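Local structure of HAD-superfamily hydrolase, subfamily IA, variant 1 (Ehrlichia chaffeensis, 3KZX) at residues 122-127 and 131-136; 135-140 and 144-149; 148-153 and 165-170. The protein probably hydrolyses 2-phosphoglycolate to glycolate and phosphate, as a member of the HAD-like hydrolase superfamily. One frame throughout, in Å; residues are numbered along the deposited sequence.

Contact 1: 122-127 and 131-136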
loop_
_atom_site.group_PDB
_atom_site.type_symbol
_atom_site.label_atom_id
_atom_site.label_comp_id
_atom_site.label_asym_id
_atom_site.label_seq_id
_atom_site.Cartn_x
_atom_site.Cartn_y
_atom_site.Cartn_z
ATOM N N MET A 122 4.854 -13.762 3.234
ATOM C CA MET A 122 4.292 -12.447 2.949
ATOM C C MET A 122 3.338 -12.474 1.795
ATOM O O MET A 122 3.449 -13.299 0.856
ATOM C CB MET A 122 5.394 -11.423 2.631
ATOM C CG MET A 122 6.376 -11.190 3.777
ATOM S SD MET A 122 7.759 -10.139 3.280
ATOM C CE MET A 122 8.849 -11.457 2.802
ATOM N N ALA A 123 2.425 -11.516 1.838
ATOM C CA ALA A 123 1.501 -11.302 0.742
ATOM C C ALA A 123 1.214 -9.838 0.547
ATOM O O ALA A 123 1.506 -9.028 1.441
ATOM C CB ALA A 123 0.217 -12.072 0.982
ATOM N N ILE A 124 0.688 -9.497 -0.635
ATOM C CA ILE A 124 0.133 -8.155 -0.897
ATOM C C ILE A 124 -1.366 -8.272 -1.115
ATOM O O ILE A 124 -1.849 -9.167 -1.833
ATOM C CB ILE A 124 0.811 -7.478 -2.095
ATOM C CG1 ILE A 124 2.228 -6.998 -1.690
ATOM C CG2 ILE A 124 0.001 -6.260 -2.697
ATOM C CD1 ILE A 124 3.113 -6.801 -2.872
ATOM N N VAL A 125 -2.093 -7.370 -0.472
ATOM C CA VAL A 125 -3.522 -7.188 -0.726
ATOM C C VAL A 125 -3.820 -5.697 -0.985
ATOM O O VAL A 125 -3.669 -4.874 -0.090
ATOM C CB VAL A 125 -4.373 -7.726 0.417
ATOM C CG1 VAL A 125 -5.887 -7.482 0.172
ATOM C CG2 VAL A 125 -4.104 -9.214 0.596
ATOM N N SER A 126 -4.252 -5.402 -2.223
ATOM C CA SER A 126 -4.395 -4.077 -2.769
ATOM C C SER A 126 -5.677 -3.970 -3.588
ATOM O O SER A 126 -6.121 -4.975 -4.177
ATOM C CB SER A 126 -3.196 -3.779 -3.690
ATOM O OG SER A 126 -3.346 -2.530 -4.341
ATOM N N ASN A 127 -6.258 -2.766 -3.650
ATOM C CA ASN A 127 -7.358 -2.479 -4.567
ATOM C C ASN A 127 -6.911 -2.038 -5.972
ATOM O O ASN A 127 -7.747 -1.812 -6.845
ATOM C CB ASN A 127 -8.345 -1.471 -3.964
ATOM C CG ASN A 127 -9.254 -2.098 -2.902
ATOM O OD1 ASN A 127 -9.163 -3.314 -2.584
ATOM N ND2 ASN A 127 -10.151 -1.260 -2.339
ATOM N N GLU A 131 -3.649 -7.377 -12.336
ATOM C CA GLU A 131 -2.660 -7.597 -13.382
ATOM C C GLU A 131 -1.623 -6.511 -13.404
ATOM O O GLU A 131 -0.429 -6.818 -13.481
ATOM C CB GLU A 131 -3.318 -7.774 -14.773
ATOM C CG GLU A 131 -4.092 -9.083 -14.906
ATOM C CD GLU A 131 -3.221 -10.336 -14.741
ATOM O OE1 GLU A 131 -2.168 -10.467 -15.427
ATOM O OE2 GLU A 131 -3.596 -11.198 -13.924
ATOM N N ARG A 132 -2.046 -5.246 -13.291
ATOM C CA ARG A 132 -1.086 -4.133 -13.314
ATOM C C ARG A 132 -0.294 -4.120 -12.012
ATOM O O ARG A 132 0.904 -3.837 -12.010
ATOM C CB ARG A 132 -1.803 -2.782 -13.508
ATOM C CG ARG A 132 -2.458 -2.567 -14.916
ATOM C CD ARG A 132 -1.404 -2.417 -16.035
ATOM N NE ARG A 132 -0.199 -1.764 -15.526
ATOM C CZ ARG A 132 1.033 -1.920 -16.005
ATOM N NH1 ARG A 132 1.276 -2.698 -17.068
ATOM N NH2 ARG A 132 2.039 -1.280 -15.402
ATOM N N LEU A 133 -0.963 -4.438 -10.902
ATOM C CA LEU A 133 -0.271 -4.596 -9.605
ATOM C C LEU A 133 0.893 -5.589 -9.677
ATOM O O LEU A 133 2.034 -5.268 -9.277
ATOM C CB LEU A 133 -1.280 -5.010 -8.544
ATOM C CG LEU A 133 -0.733 -5.382 -7.185
ATOM C CD1 LEU A 133 -0.150 -4.123 -6.484
ATOM C CD2 LEU A 133 -1.873 -6.091 -6.340
ATOM N N ARG A 134 0.631 -6.778 -10.227
ATOM C CA ARG A 134 1.689 -7.780 -10.380
ATOM C C ARG A 134 2.800 -7.345 -11.319
ATOM O O ARG A 134 3.954 -7.680 -11.081
ATOM C CB ARG A 134 1.138 -9.152 -10.803
ATOM C CG ARG A 134 0.392 -9.874 -9.683
ATOM C CD ARG A 134 -0.213 -11.214 -10.093
ATOM N NE ARG A 134 -1.486 -11.068 -10.820
ATOM C CZ ARG A 134 -2.676 -10.849 -10.246
ATOM N NH1 ARG A 134 -2.803 -10.795 -8.907
ATOM N NH2 ARG A 134 -3.748 -10.743 -11.005
ATOM N N SER A 135 2.461 -6.593 -12.371
ATOM C CA SER A 135 3.473 -6.073 -13.278
ATOM C C SER A 135 4.366 -5.053 -12.576
ATOM O O SER A 135 5.584 -5.089 -12.751
ATOM C CB SER A 135 2.843 -5.468 -14.533
ATOM O OG SER A 135 3.839 -4.794 -15.282
ATOM N N GLU A 136 3.776 -4.163 -11.770
ATOM C CA GLU A 136 4.571 -3.166 -11.049
ATOM C C GLU A 136 5.475 -3.804 -10.043
ATOM O O GLU A 136 6.582 -3.332 -9.847
ATOM C CB GLU A 136 3.715 -2.159 -10.274
ATOM C CG GLU A 136 3.009 -1.167 -11.121
ATOM C CD GLU A 136 3.931 -0.427 -12.067
ATOM O OE1 GLU A 136 5.150 -0.318 -11.787
ATOM O OE2 GLU A 136 3.406 0.052 -13.079
#
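Ile-124 is the first residue of 122-127 to touch the helix 131-136: its branch methyl CG2 meets CD2 of Leu-133 at 4.1 Å. The torsion sets this up, because CG2 lies anti to the backbone N while CG1 stands beside that N (chi1 -74°), and the side chain passes that of Leu-133 at a slant. Val-125 next turns its CB to the other side of the sheet, where it packs on Pro-164 and Ala-168 of helix 163-172. Ser-126 faces the helix again, and here the serine acts mainly through carbon, its CB lying 3.8 Å from CD2 and 4.1 Å from CD1 of Leu-133. One leucine isopropyl fork thus spans two alternate strand residues, with CD2 shared between them. The hydroxyl of Ser-126 is hydrogen-bonded to the backbone N of Lys-128. Trp-32 adds to the same buried cluster, touching Ile-124, Ser-126 and Leu-133. On the helix flank beside strand 148-152, Arg-134 NH2 forms a nearly straight salt-bridging hydrogen bond to Glu-131 OE2 (3.0 Å, 173°), in its guanidinium plane but above the carboxylate plane; NH1 pairs with Asp-154. Strand, tight connection and returning helix form the first half of a beta-alpha-beta unit in the Rossmann-like HAD fold.

Contact 2: 135-140 and 144-149. With SO4 (sulfate ion), chain B.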
loop_
_atom_site.group_PDB
_atom_site.type_symbol
_atom_site.label_atom_id
_atom_site.label_comp_id
_atom_site.label_asym_id
_atom_site.label_seq_id
_atom_site.Cartn_x
_atom_site.Cartn_y
_atom_site.Cartn_z
ATOM N N SER A 135 2.461 -6.593 -12.371
ATOM C CA SER A 135 3.473 -6.073 -13.278
ATOM C C SER A 135 4.366 -5.053 -12.576
ATOM O O SER A 135 5.584 -5.089 -12.751
ATOM C CB SER A 135 2.843 -5.468 -14.533
ATOM O OG SER A 135 3.839 -4.794 -15.282
ATOM N N GLU A 136 3.776 -4.163 -11.770
ATOM C CA GLU A 136 4.571 -3.166 -11.049
ATOM C C GLU A 136 5.475 -3.804 -10.043
ATOM O O GLU A 136 6.582 -3.332 -9.847
ATOM C CB GLU A 136 3.715 -2.159 -10.274
ATOM C CG GLU A 136 3.009 -1.167 -11.121
ATOM C CD GLU A 136 3.931 -0.427 -12.067
ATOM O OE1 GLU A 136 5.150 -0.318 -11.787
ATOM O OE2 GLU A 136 3.406 0.052 -13.079
ATOM N N ILE A 137 4.981 -4.852 -9.373
ATOM C CA ILE A 137 5.765 -5.539 -8.351
ATOM C C ILE A 137 6.960 -6.244 -9.010
ATOM O O ILE A 137 8.095 -6.185 -8.491
ATOM C CB ILE A 137 4.890 -6.533 -7.559
ATOM C CG1 ILE A 137 3.957 -5.758 -6.611
ATOM C CG2 ILE A 137 5.748 -7.530 -6.744
ATOM C CD1 ILE A 137 2.721 -6.522 -6.110
ATOM N N HIS A 138 6.713 -6.856 -10.165
ATOM C CA HIS A 138 7.774 -7.527 -10.919
ATOM C C HIS A 138 8.750 -6.520 -11.533
ATOM O O HIS A 138 9.951 -6.794 -11.571
ATOM C CB HIS A 138 7.227 -8.448 -12.008
ATOM C CG HIS A 138 8.237 -9.423 -12.550
ATOM N ND1 HIS A 138 8.885 -10.351 -11.760
ATOM C CD2 HIS A 138 8.640 -9.668 -13.818
ATOM C CE1 HIS A 138 9.685 -11.090 -12.513
ATOM N NE2 HIS A 138 9.549 -10.701 -13.768
ATOM N N HIS A 139 8.248 -5.371 -11.990
ATOM C CA HIS A 139 9.138 -4.299 -12.480
ATOM C C HIS A 139 10.144 -3.863 -11.401
ATOM O O HIS A 139 11.293 -3.529 -11.716
ATOM C CB HIS A 139 8.339 -3.078 -12.977
ATOM N N LYS A 140 9.741 -3.892 -10.134
ATOM C CA LYS A 140 10.662 -3.553 -9.039
ATOM C C LYS A 140 11.452 -4.742 -8.493
ATOM O O LYS A 140 12.119 -4.604 -7.466
ATOM C CB LYS A 140 9.924 -2.832 -7.899
ATOM C CG LYS A 140 9.268 -1.522 -8.350
ATOM C CD LYS A 140 9.085 -0.500 -7.208
ATOM C CE LYS A 140 10.275 0.479 -7.044
ATOM N NZ LYS A 140 10.674 1.279 -8.237
ATOM N N HIS A 144 9.565 -12.177 -5.846
ATOM C CA HIS A 144 10.091 -13.283 -5.052
ATOM C C HIS A 144 9.775 -13.179 -3.551
ATOM O O HIS A 144 9.754 -14.201 -2.820
ATOM C CB HIS A 144 11.609 -13.439 -5.261
ATOM C CG HIS A 144 12.436 -12.368 -4.609
ATOM N ND1 HIS A 144 12.632 -11.129 -5.182
ATOM C CD2 HIS A 144 13.156 -12.371 -3.458
ATOM C CE1 HIS A 144 13.397 -10.395 -4.391
ATOM N NE2 HIS A 144 13.751 -11.133 -3.354
ATOM N N TYR A 145 9.526 -11.967 -3.074
ATOM C CA TYR A 145 9.167 -11.794 -1.670
ATOM C C TYR A 145 7.772 -12.325 -1.295
ATOM O O TYR A 145 7.526 -12.599 -0.130
ATOM C CB TYR A 145 9.227 -10.322 -1.256
ATOM C CG TYR A 145 10.636 -9.761 -1.103
ATOM C CD1 TYR A 145 11.534 -10.332 -0.228
ATOM C CD2 TYR A 145 11.047 -8.660 -1.826
ATOM C CE1 TYR A 145 12.846 -9.828 -0.095
ATOM C CE2 TYR A 145 12.342 -8.147 -1.697
ATOM C CZ TYR A 145 13.230 -8.745 -0.834
ATOM O OH TYR A 145 14.494 -8.228 -0.686
ATOM N N PHE A 146 6.863 -12.384 -2.254
ATOM C CA PHE A 146 5.429 -12.540 -1.940
ATOM C C PHE A 146 4.866 -13.834 -2.401
ATOM O O PHE A 146 4.992 -14.197 -3.585
ATOM C CB PHE A 146 4.624 -11.390 -2.536
ATOM C CG PHE A 146 5.093 -10.063 -2.063
ATOM C CD1 PHE A 146 4.878 -9.678 -0.728
ATOM C CD2 PHE A 146 5.797 -9.227 -2.891
ATOM C CE1 PHE A 146 5.359 -8.500 -0.277
ATOM C CE2 PHE A 146 6.276 -8.027 -2.422
ATOM C CZ PHE A 146 6.060 -7.674 -1.118
ATOM N N ASP A 147 4.247 -14.558 -1.480
ATOM C CA ASP A 147 3.677 -15.845 -1.838
ATOM C C ASP A 147 2.263 -15.755 -2.387
ATOM O O ASP A 147 1.743 -16.741 -2.897
ATOM C CB ASP A 147 3.816 -16.820 -0.695
ATOM C CG ASP A 147 5.280 -17.250 -0.509
ATOM O OD1 ASP A 147 5.829 -17.042 0.554
ATOM O OD2 ASP A 147 5.897 -17.734 -1.472
ATOM N N SER A 148 1.659 -14.567 -2.313
ATOM C CA SER A 148 0.361 -14.312 -2.931
ATOM C C SER A 148 0.247 -12.820 -3.175
ATOM O O SER A 148 0.608 -12.038 -2.298
ATOM C CB SER A 148 -0.761 -14.714 -1.983
ATOM O OG SER A 148 -2.031 -14.461 -2.572
ATOM N N ILE A 149 -0.261 -12.424 -4.337
ATOM C CA ILE A 149 -0.489 -11.023 -4.621
ATOM C C ILE A 149 -1.907 -10.925 -5.135
ATOM O O ILE A 149 -2.185 -11.450 -6.228
ATOM C CB ILE A 149 0.489 -10.471 -5.700
ATOM C CG1 ILE A 149 1.940 -10.457 -5.186
ATOM C CG2 ILE A 149 0.097 -9.062 -6.136
ATOM C CD1 ILE A 149 2.993 -10.352 -6.260
HETATM S S SO4 B . 11.615 -10.969 -8.766
HETATM O O1 SO4 B . 11.409 -12.178 -9.552
HETATM O O2 SO4 B . 10.636 -9.978 -9.255
HETATM O O3 SO4 B . 11.438 -11.267 -7.366
HETATM O O4 SO4 B . 13.003 -10.481 -8.912
#
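A sulfate ion, probably from the crystallisation liquor, bridges His-138 and His-144 at the outer end of an otherwise apolar contact. The contact closes the second half of the beta-alpha-beta unit 121-126, 130-139, 148-152, where the chain leaves the helix and returns to the sheet. The firm bond to sulfate O3 comes from the backbone N of His-144 at 2.6 Å; ring ND1 lies 2.5 Å from the same oxygen, shorter than a normal hydrogen bond, its exact length therefore doubtful. A chi1 of 73° sets the ring between backbone N and carbonyl carbon, which places ND1 on the same side as the backbone N, with O3 near the ring plane. His-138 offers only a weak bond, ND1 to sulfate O2 at 3.1 Å with an N-H...O angle of 120°, and this ND1 is shared with Thr-143 OG1; Thr-143 N also binds the ion. Deeper in, Ile-137 carries the apolar part. Its CG2 approaches Phe-146 CD2 at 4.2 Å, and Tyr-145 CB lies over the centre of one face of the phenyl ring. Ile-137 and Ile-149 reach toward each other tip to tip: Ile-137 CD1 faces two methyl groups of Ile-149, 3.7 Å from CG2 and 3.8 Å from CD1.

Contact 3: 148-153 and 165-170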
loop_
_atom_site.group_PDB
_atom_site.type_symbol
_atom_site.label_atom_id
_atom_site.label_comp_id
_atom_site.label_asym_id
_atom_site.label_seq_id
_atom_site.Cartn_x
_atom_site.Cartn_y
_atom_site.Cartn_z
ATOM N N SER A 148 1.659 -14.567 -2.313
ATOM C CA SER A 148 0.361 -14.312 -2.931
ATOM C C SER A 148 0.247 -12.820 -3.175
ATOM O O SER A 148 0.608 -12.038 -2.298
ATOM C CB SER A 148 -0.761 -14.714 -1.983
ATOM O OG SER A 148 -2.031 -14.461 -2.572
ATOM N N ILE A 149 -0.261 -12.424 -4.337
ATOM C CA ILE A 149 -0.489 -11.023 -4.621
ATOM C C ILE A 149 -1.907 -10.925 -5.135
ATOM O O ILE A 149 -2.185 -11.450 -6.228
ATOM C CB ILE A 149 0.489 -10.471 -5.700
ATOM C CG1 ILE A 149 1.940 -10.457 -5.186
ATOM C CG2 ILE A 149 0.097 -9.062 -6.136
ATOM C CD1 ILE A 149 2.993 -10.352 -6.260
ATOM N N ILE A 150 -2.774 -10.267 -4.347
ATOM C CA ILE A 150 -4.209 -10.089 -4.617
ATOM C C ILE A 150 -4.506 -8.577 -4.893
ATOM O O ILE A 150 -4.158 -7.704 -4.090
ATOM C CB ILE A 150 -5.044 -10.550 -3.410
ATOM C CG1 ILE A 150 -4.779 -12.047 -3.121
ATOM C CG2 ILE A 150 -6.557 -10.302 -3.645
ATOM C CD1 ILE A 150 -5.243 -12.995 -4.251
ATOM N N GLY A 151 -5.104 -8.304 -6.040
ATOM C CA GLY A 151 -5.565 -6.977 -6.414
ATOM C C GLY A 151 -7.044 -7.008 -6.734
ATOM O O GLY A 151 -7.701 -8.081 -6.645
ATOM N N SER A 152 -7.596 -5.866 -7.145
ATOM C CA SER A 152 -8.980 -5.883 -7.604
ATOM C C SER A 152 -9.093 -6.720 -8.885
ATOM O O SER A 152 -8.155 -6.801 -9.664
ATOM C CB SER A 152 -9.554 -4.490 -7.852
ATOM O OG SER A 152 -8.611 -3.652 -8.443
ATOM N N GLY A 153 -10.242 -7.366 -9.056
ATOM C CA GLY A 153 -10.486 -8.289 -10.190
ATOM C C GLY A 153 -10.030 -9.703 -9.886
ATOM O O GLY A 153 -10.294 -10.602 -10.636
ATOM N N VAL A 165 -8.321 -10.416 1.671
ATOM C CA VAL A 165 -7.386 -10.862 2.690
ATOM C C VAL A 165 -7.478 -12.370 2.846
ATOM O O VAL A 165 -6.457 -13.045 2.919
ATOM C CB VAL A 165 -7.632 -10.173 4.056
ATOM C CG1 VAL A 165 -6.823 -10.854 5.155
ATOM C CG2 VAL A 165 -7.306 -8.646 3.942
ATOM N N LEU A 166 -8.698 -12.885 2.933
ATOM C CA LEU A 166 -8.905 -14.294 3.099
ATOM C C LEU A 166 -8.388 -15.061 1.869
ATOM O O LEU A 166 -7.915 -16.183 2.005
ATOM C CB LEU A 166 -10.375 -14.614 3.395
ATOM C CG LEU A 166 -10.922 -14.091 4.743
ATOM C CD1 LEU A 166 -12.423 -14.390 4.932
ATOM C CD2 LEU A 166 -10.072 -14.672 5.847
ATOM N N ALA A 167 -8.470 -14.448 0.685
ATOM C CA ALA A 167 -7.958 -15.041 -0.523
ATOM C C ALA A 167 -6.450 -15.205 -0.472
ATOM O O ALA A 167 -5.949 -16.282 -0.814
ATOM C CB ALA A 167 -8.379 -14.252 -1.760
ATOM N N ALA A 168 -5.733 -14.153 -0.065
ATOM C CA ALA A 168 -4.271 -14.249 0.094
ATOM C C ALA A 168 -3.901 -15.362 1.069
ATOM O O ALA A 168 -2.964 -16.160 0.820
ATOM C CB ALA A 168 -3.687 -12.892 0.570
ATOM N N LEU A 169 -4.631 -15.441 2.177
ATOM C CA LEU A 169 -4.317 -16.440 3.224
ATOM C C LEU A 169 -4.613 -17.862 2.752
ATOM O O LEU A 169 -3.842 -18.781 3.045
ATOM C CB LEU A 169 -5.063 -16.135 4.527
ATOM C CG LEU A 169 -4.627 -14.867 5.272
ATOM C CD1 LEU A 169 -5.639 -14.500 6.408
ATOM C CD2 LEU A 169 -3.204 -15.023 5.869
ATOM N N THR A 170 -5.694 -18.036 1.984
ATOM C CA THR A 170 -5.948 -19.317 1.331
ATOM C C THR A 170 -4.753 -19.700 0.426
ATOM O O THR A 170 -4.265 -20.854 0.479
ATOM C CB THR A 170 -7.279 -19.300 0.572
ATOM O OG1 THR A 170 -8.321 -19.125 1.511
ATOM C CG2 THR A 170 -7.538 -20.606 -0.217
#
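Ile-150 sends its side chain from the strand toward the helix 165-170. CB points at the helix, and with CG1 beside the backbone N (chi1 -60°) the chain runs on to the helix backbone. CG1 meets the main chain of Ala-168 as well as its methyl: it lies 3.8 Å from Ala-168 N and 3.9 Å from Ala-168 CB. At the tip, CD1 touches the CB of Ala-167 at 4.2 Å. Two successive alanines therefore receive one isoleucine, and their small side chains let it approach the helix backbone directly. Two residues back, Ser-148 points the same way. Its OG, anti to its own N (chi1 180°), lies against Ala-168 CA at 3.5 Å, and the CA atoms of Ser-148 and Ala-168 are 5.5 Å apart, the nearest such pair here. The strand and helix axes pass within 8.0 Å and run nearly antiparallel, at 158°. Ala-168 also reaches Ala-123 and Val-125 of the adjoining strand 121-126. Ile-149, between Ser-148 and Ile-150, points away and packs on Leu-133 and Ile-137 of helix 130-139, so the outermost strand 148-152 has a helix on each face, as in the alpha/beta/alpha sandwich of the Rossmann-like HAD core.

Overall arrangement
In chain order come strand 121-126, helix 130-139, strand 148-152 and helix 163-172. Contacts 1 and 2 use overlapping parts of helix 130-139, sharing Ser-135 and Glu-136, with centres about 7 Å apart; contacts 2 and 3 share Ser-148 and Ile-149. The centre of contact 3 is about 9 Å from that of contact 1 and about 13 Å from that of contact 2. Strands 121-126 and 148-152 are parallel neighbours in the six-stranded sheet, joined by backbone hydrogen bonds such as Ile-150 N to Ile-124 O at 2.9 Å. Contacts 1 and 2 cover one face with helix 130-139, and contact 3 the opposite face with helix 163-172. Together they make one margin of the alpha/beta/alpha sandwich of the HAD core.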